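Two-component system sensor histidine kinase (Bacteroides thetaiotaomicron, PDB 3OTT) is probably a membrane-bound sensor that passes an apparent saccharide signal, caught by this extracellular propeller-bearing region, to a histidine kinase and a DNA-binding output domain. Local coordinates at residues L213-P218 with Q222-E227; T200-V205 with Y254-D259. All coordinates share one frame; numbering follows the deposited sequence.

Contact 1 of 2, residues L213-P218 with Q222-E227; sequences LFQYFP and QIKQTE
Q215 reaches from one strand of an antiparallel beta hairpin to T226 on the other, here the two last strands of a four-stranded propeller blade. Its CB and CG pass beside T226 OG1, CG at 3.6 Å; beyond them the extended chain (chi2 173°) carries the amide on to T226, and OE1 accepts a hydrogen bond from T226 OG1 at 3.0 Å, in the carbonyl plane and on a lone pair. NE2 finds its partner beyond the hairpin. K224 runs alongside, but its NZ is 3.7 Å from Q215 OE1 and pairs instead with D259. A classic beta bulge sets T226 and E227 opposite L213, whose O takes a bond from E227 N at 3.3 Å and a weak one from T226 N; this is consistent with the bulge bringing the T226 side chain toward Q215. On the other face of the sheet, I223 sits between two rings, CG1 at the edge of Y216 (3.5 Å from CD1) and CG2 by F214 CD2. With an alanine at Q215, the T226 hydroxyl would probably lose this acceptor and a gap would open beside the K224 chain. Within the hairpin, the hydroxyl thus gives the OE1 of a buried residue its donor and probably holds the amide's rotation.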
loop_
_atom_site.group_PDB
_atom_site.type_symbol
_atom_site.label_atom_id
_atom_site.label_comp_id
_atom_site.label_asym_id
_atom_site.label_seq_id
_atom_site.Cartn_x
_atom_site.Cartn_y
_atom_site.Cartn_z
ATOM N N LEU B 213 -13.629 17.698 -27.332
ATOM C CA LEU B 213 -13.097 16.918 -26.261
ATOM C C LEU B 213 -12.025 15.937 -26.905
ATOM O O LEU B 213 -12.359 15.187 -27.852
ATOM C CB LEU B 213 -14.229 16.076 -25.675
ATOM C CG LEU B 213 -13.878 15.202 -24.470
ATOM C CD1 LEU B 213 -13.203 16.025 -23.339
ATOM C CD2 LEU B 213 -15.114 14.440 -23.965
ATOM N N PHE B 214 -10.779 15.999 -26.433
ATOM C CA PHE B 214 -9.682 15.152 -26.918
ATOM C C PHE B 214 -9.297 14.135 -25.898
ATOM O O PHE B 214 -9.390 14.394 -24.688
ATOM C CB PHE B 214 -8.468 15.972 -27.231
ATOM C CG PHE B 214 -8.674 16.959 -28.352
ATOM C CD1 PHE B 214 -9.045 18.260 -28.088
ATOM C CD2 PHE B 214 -8.443 16.574 -29.704
ATOM C CE1 PHE B 214 -9.209 19.217 -29.193
ATOM C CE2 PHE B 214 -8.607 17.484 -30.777
ATOM C CZ PHE B 214 -9.011 18.829 -30.505
ATOM N N GLN B 215 -8.808 12.994 -26.369
ATOM C CA GLN B 215 -8.006 12.137 -25.530
ATOM C C GLN B 215 -6.599 12.113 -26.074
ATOM O O GLN B 215 -6.402 11.820 -27.245
ATOM C CB GLN B 215 -8.518 10.734 -25.620
ATOM C CG GLN B 215 -9.710 10.489 -24.805
ATOM C CD GLN B 215 -10.277 9.112 -25.058
ATOM O OE1 GLN B 215 -10.989 8.885 -26.058
ATOM N NE2 GLN B 215 -9.985 8.182 -24.144
ATOM N N TYR B 216 -5.605 12.340 -25.219
ATOM C CA TYR B 216 -4.185 12.203 -25.608
ATOM C C TYR B 216 -3.622 10.984 -24.899
ATOM O O TYR B 216 -3.904 10.769 -23.732
ATOM C CB TYR B 216 -3.454 13.464 -25.226
ATOM C CG TYR B 216 -1.942 13.364 -25.211
ATOM C CD1 TYR B 216 -1.231 13.305 -26.412
ATOM C CD2 TYR B 216 -1.226 13.329 -24.029
ATOM C CE1 TYR B 216 0.121 13.228 -26.468
ATOM C CE2 TYR B 216 0.193 13.200 -24.083
ATOM C CZ TYR B 216 0.850 13.173 -25.351
ATOM O OH TYR B 216 2.223 13.113 -25.536
ATOM N N PHE B 217 -2.802 10.195 -25.589
ATOM C CA PHE B 217 -2.291 8.932 -25.010
ATOM C C PHE B 217 -0.800 9.038 -24.979
ATOM O O PHE B 217 -0.130 8.843 -26.041
ATOM C CB PHE B 217 -2.686 7.716 -25.878
ATOM C CG PHE B 217 -4.158 7.556 -26.032
ATOM C CD1 PHE B 217 -4.858 6.777 -25.126
ATOM C CD2 PHE B 217 -4.863 8.198 -27.079
ATOM C CE1 PHE B 217 -6.263 6.588 -25.244
ATOM C CE2 PHE B 217 -6.247 8.040 -27.197
ATOM C CZ PHE B 217 -6.962 7.229 -26.269
ATOM N N PRO B 218 -0.250 9.333 -23.800
ATOM C CA PRO B 218 1.197 9.584 -23.682
ATOM C C PRO B 218 2.046 8.372 -24.059
ATOM O O PRO B 218 3.171 8.540 -24.522
ATOM C CB PRO B 218 1.413 9.999 -22.206
ATOM C CG PRO B 218 0.005 10.080 -21.564
ATOM C CD PRO B 218 -1.004 9.533 -22.537
ATOM N N GLN B 222 -0.625 9.254 -29.660
ATOM C CA GLN B 222 -1.906 9.415 -30.387
ATOM C C GLN B 222 -2.823 10.456 -29.706
ATOM O O GLN B 222 -2.795 10.596 -28.503
ATOM C CB GLN B 222 -2.621 8.092 -30.533
ATOM C CG GLN B 222 -1.821 7.116 -31.373
ATOM C CD GLN B 222 -2.324 5.700 -31.241
ATOM O OE1 GLN B 222 -1.963 4.995 -30.282
ATOM N NE2 GLN B 222 -3.185 5.264 -32.191
ATOM N N ILE B 223 -3.596 11.177 -30.512
ATOM C CA ILE B 223 -4.505 12.229 -30.100
ATOM C C ILE B 223 -5.830 11.993 -30.858
ATOM O O ILE B 223 -5.885 11.956 -32.088
ATOM C CB ILE B 223 -3.977 13.651 -30.382
ATOM C CG1 ILE B 223 -2.691 13.916 -29.564
ATOM C CG2 ILE B 223 -4.984 14.704 -29.793
ATOM C CD1 ILE B 223 -1.759 15.084 -30.150
ATOM N N LYS B 224 -6.890 11.815 -30.106
ATOM C CA LYS B 224 -8.164 11.415 -30.653
ATOM C C LYS B 224 -9.152 12.560 -30.420
ATOM O O LYS B 224 -9.204 13.138 -29.341
ATOM C CB LYS B 224 -8.616 10.165 -29.935
ATOM C CG LYS B 224 -9.711 9.429 -30.616
ATOM C CD LYS B 224 -10.164 8.207 -29.786
ATOM C CE LYS B 224 -11.683 8.039 -29.949
ATOM N NZ LYS B 224 -12.294 7.081 -28.982
ATOM N N GLN B 225 -9.889 12.904 -31.467
ATOM C CA GLN B 225 -10.991 13.857 -31.391
ATOM C C GLN B 225 -12.208 13.052 -31.003
ATOM O O GLN B 225 -12.938 12.559 -31.877
ATOM C CB GLN B 225 -11.222 14.479 -32.755
ATOM C CG GLN B 225 -11.196 15.945 -32.816
ATOM C CD GLN B 225 -11.542 16.407 -34.224
ATOM O OE1 GLN B 225 -12.688 16.216 -34.700
ATOM N NE2 GLN B 225 -10.539 16.953 -34.933
ATOM N N THR B 226 -12.406 12.888 -29.704
ATOM C CA THR B 226 -13.488 12.074 -29.186
ATOM C C THR B 226 -14.900 12.664 -29.368
ATOM O O THR B 226 -15.839 11.912 -29.592
ATOM C CB THR B 226 -13.278 11.779 -27.695
ATOM O OG1 THR B 226 -11.925 11.328 -27.487
ATOM C CG2 THR B 226 -14.297 10.741 -27.202
ATOM N N GLU B 227 -15.061 13.977 -29.226
ATOM C CA GLU B 227 -16.353 14.612 -29.449
ATOM C C GLU B 227 -16.113 15.997 -30.085
ATOM O O GLU B 227 -15.076 16.613 -29.867
ATOM C CB GLU B 227 -17.126 14.800 -28.137
ATOM C CG GLU B 227 -17.311 13.561 -27.289
ATOM C CD GLU B 227 -18.191 12.491 -27.970
ATOM O OE1 GLU B 227 -19.007 12.832 -28.869
ATOM O OE2 GLU B 227 -18.052 11.299 -27.603
#

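Contact 2 of 2, residues T200-V205 with Y254-D259; sequences TTRQCV and YVYHND
R202 and Y256 meet between two consecutive four-stranded blades of the beta-propeller, where the turn leading into strand 204-209 faces the end of strand 252-256. Their side chains run obliquely to one another, with the guanidinium and ring planes 67° apart. The meeting is unsymmetrical: Y256 CD1 lies over one face of the guanidinium, whereas R202 NE approaches the edge of the tyrosine ring near its plane, 4.1 Å from CE1. Such a steep, edgewise approach is not a cation-pi stack. The arginine chain is extended from CG to NE, which carries its head across the gap between backbones whose nearest CA atoms, those of R202 and N258, are still 10.4 Å apart. NH1 makes a salt bridge to D199 of its own blade and a hydrogen bond to the carbonyl of G243 in the next, so the head is tied to both blades. With CG anti to the backbone N (chi1 174°), the Y256 ring presents its CE1 edge to R202; at its far end OH donates to D259 OD2 at 2.8 Å, on the anti side and somewhat out of the carboxylate plane, while W206 packs edge-to-face with the ring. The H257 imidazole takes no part, its ND1 bonding to D244, and the backbone serves instead: R202 NH2 donates to H257 O at 3.0 Å, in the carbonyl plane and on a lone pair, with an N-H...O angle of 152°.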
loop_
_atom_site.group_PDB
_atom_site.type_symbol
_atom_site.label_atom_id
_atom_site.label_comp_id
_atom_site.label_asym_id
_atom_site.label_seq_id
_atom_site.Cartn_x
_atom_site.Cartn_y
_atom_site.Cartn_z
ATOM N N THR B 200 -6.491 6.916 -15.533
ATOM C CA THR B 200 -5.551 5.758 -15.426
ATOM C C THR B 200 -6.115 4.464 -16.000
ATOM O O THR B 200 -5.369 3.560 -16.368
ATOM C CB THR B 200 -5.095 5.532 -13.986
ATOM O OG1 THR B 200 -6.242 5.455 -13.127
ATOM C CG2 THR B 200 -4.289 6.719 -13.531
ATOM N N THR B 201 -7.431 4.359 -16.098
ATOM C CA THR B 201 -8.054 3.164 -16.658
ATOM C C THR B 201 -8.023 3.204 -18.176
ATOM O O THR B 201 -7.744 2.215 -18.775
ATOM C CB THR B 201 -9.498 3.013 -16.208
ATOM O OG1 THR B 201 -9.501 2.920 -14.802
ATOM C CG2 THR B 201 -10.146 1.711 -16.788
ATOM N N ARG B 202 -8.292 4.341 -18.808
ATOM C CA ARG B 202 -8.102 4.442 -20.260
ATOM C C ARG B 202 -6.661 4.782 -20.619
ATOM O O ARG B 202 -6.289 4.724 -21.798
ATOM C CB ARG B 202 -9.067 5.464 -20.868
ATOM C CG ARG B 202 -10.596 4.989 -20.870
ATOM C CD ARG B 202 -11.579 6.056 -21.394
ATOM N NE ARG B 202 -12.966 5.622 -21.112
ATOM C CZ ARG B 202 -13.683 5.894 -20.004
ATOM N NH1 ARG B 202 -13.208 6.661 -19.025
ATOM N NH2 ARG B 202 -14.927 5.447 -19.906
ATOM N N GLN B 203 -5.851 5.140 -19.622
ATOM C CA GLN B 203 -4.459 5.585 -19.862
ATOM C C GLN B 203 -4.317 6.770 -20.833
ATOM O O GLN B 203 -3.491 6.720 -21.777
ATOM C CB GLN B 203 -3.589 4.412 -20.268
ATOM C CG GLN B 203 -3.665 3.282 -19.170
ATOM C CD GLN B 203 -2.799 2.121 -19.484
ATOM O OE1 GLN B 203 -2.811 1.574 -20.623
ATOM N NE2 GLN B 203 -1.987 1.738 -18.505
ATOM N N CYS B 204 -5.135 7.803 -20.614
ATOM C CA CYS B 204 -5.095 9.010 -21.424
ATOM C C CYS B 204 -5.181 10.216 -20.516
ATOM O O CYS B 204 -5.502 10.129 -19.336
ATOM C CB CYS B 204 -6.274 9.043 -22.444
ATOM S SG CYS B 204 -7.956 9.008 -21.644
ATOM N N VAL B 205 -4.956 11.359 -21.122
ATOM C CA VAL B 205 -5.344 12.629 -20.548
ATOM C C VAL B 205 -6.474 13.159 -21.389
ATOM O O VAL B 205 -6.295 13.378 -22.555
ATOM C CB VAL B 205 -4.196 13.605 -20.612
ATOM C CG1 VAL B 205 -4.607 14.972 -20.034
ATOM C CG2 VAL B 205 -3.016 13.053 -19.832
ATOM N N TYR B 254 -22.527 15.933 -20.159
ATOM C CA TYR B 254 -22.415 14.830 -21.084
ATOM C C TYR B 254 -21.664 13.755 -20.351
ATOM O O TYR B 254 -20.766 14.045 -19.541
ATOM C CB TYR B 254 -21.647 15.192 -22.329
ATOM C CG TYR B 254 -22.431 16.069 -23.274
ATOM C CD1 TYR B 254 -22.502 17.427 -23.059
ATOM C CD2 TYR B 254 -23.110 15.528 -24.397
ATOM C CE1 TYR B 254 -23.159 18.251 -23.938
ATOM C CE2 TYR B 254 -23.817 16.355 -25.285
ATOM C CZ TYR B 254 -23.820 17.727 -25.041
ATOM O OH TYR B 254 -24.536 18.627 -25.802
ATOM N N VAL B 255 -22.098 12.525 -20.590
ATOM C CA VAL B 255 -21.536 11.382 -19.913
ATOM C C VAL B 255 -21.068 10.411 -21.017
ATOM O O VAL B 255 -21.871 9.938 -21.814
ATOM C CB VAL B 255 -22.614 10.690 -18.960
ATOM C CG1 VAL B 255 -22.114 9.441 -18.339
ATOM C CG2 VAL B 255 -23.103 11.582 -17.888
ATOM N N TYR B 256 -19.767 10.091 -21.007
ATOM C CA TYR B 256 -19.140 9.233 -22.029
ATOM C C TYR B 256 -18.784 7.884 -21.415
ATOM O O TYR B 256 -18.110 7.791 -20.342
ATOM C CB TYR B 256 -17.863 9.953 -22.574
ATOM C CG TYR B 256 -17.036 9.082 -23.535
ATOM C CD1 TYR B 256 -16.095 8.216 -23.041
ATOM C CD2 TYR B 256 -17.275 9.089 -24.953
ATOM C CE1 TYR B 256 -15.325 7.387 -23.892
ATOM C CE2 TYR B 256 -16.542 8.243 -25.798
ATOM C CZ TYR B 256 -15.562 7.404 -25.242
ATOM O OH TYR B 256 -14.810 6.571 -25.985
ATOM N N HIS B 257 -19.163 6.828 -22.100
ATOM C CA HIS B 257 -18.870 5.497 -21.611
ATOM C C HIS B 257 -17.884 4.854 -22.575
ATOM O O HIS B 257 -16.729 4.643 -22.188
ATOM C CB HIS B 257 -20.155 4.672 -21.379
ATOM C CG HIS B 257 -19.900 3.211 -21.116
ATOM N ND1 HIS B 257 -19.275 2.746 -19.967
ATOM C CD2 HIS B 257 -20.201 2.115 -21.850
ATOM C CE1 HIS B 257 -19.183 1.428 -20.018
ATOM N NE2 HIS B 257 -19.748 1.020 -21.142
ATOM N N ASN B 258 -18.304 4.589 -23.820
ATOM C CA ASN B 258 -17.362 4.225 -24.897
ATOM C C ASN B 258 -17.847 4.774 -26.277
ATOM O O ASN B 258 -18.905 5.434 -26.337
ATOM C CB ASN B 258 -17.022 2.697 -24.919
ATOM C CG ASN B 258 -18.240 1.831 -25.140
ATOM O OD1 ASN B 258 -19.210 2.265 -25.770
ATOM N ND2 ASN B 258 -18.222 0.604 -24.601
ATOM N N ASP B 259 -17.102 4.516 -27.349
ATOM C CA ASP B 259 -17.508 4.995 -28.695
ATOM C C ASP B 259 -18.808 4.406 -29.190
ATOM O O ASP B 259 -19.476 5.049 -30.011
ATOM C CB ASP B 259 -16.454 4.701 -29.793
ATOM C CG ASP B 259 -15.254 5.642 -29.730
ATOM O OD1 ASP B 259 -14.460 5.699 -30.697
ATOM O OD2 ASP B 259 -15.095 6.353 -28.730
#

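Contact 1 builds the outer hairpin of one blade, and contact 2 joins that blade to the next; their centres are about 10 Å apart. Strands 204-209 and 212-217 are neighbours in one sheet, where Y216 O and V205 N are 2.9 Å apart, a probable hydrogen bond. Across the blade interface, K224 NZ forms a salt bridge with D259 OD2 at 2.9 Å, so that one carboxylate oxygen serves both K224 and the Y256 hydroxyl. Along the chain, both strands of contact 1 fall between the two segments of contact 2. Both touch the second subunit, through F217 and Q222 in contact 1 and Q203 in contact 2. Neither includes a residue of the hexatantalum dodecabromide pocket.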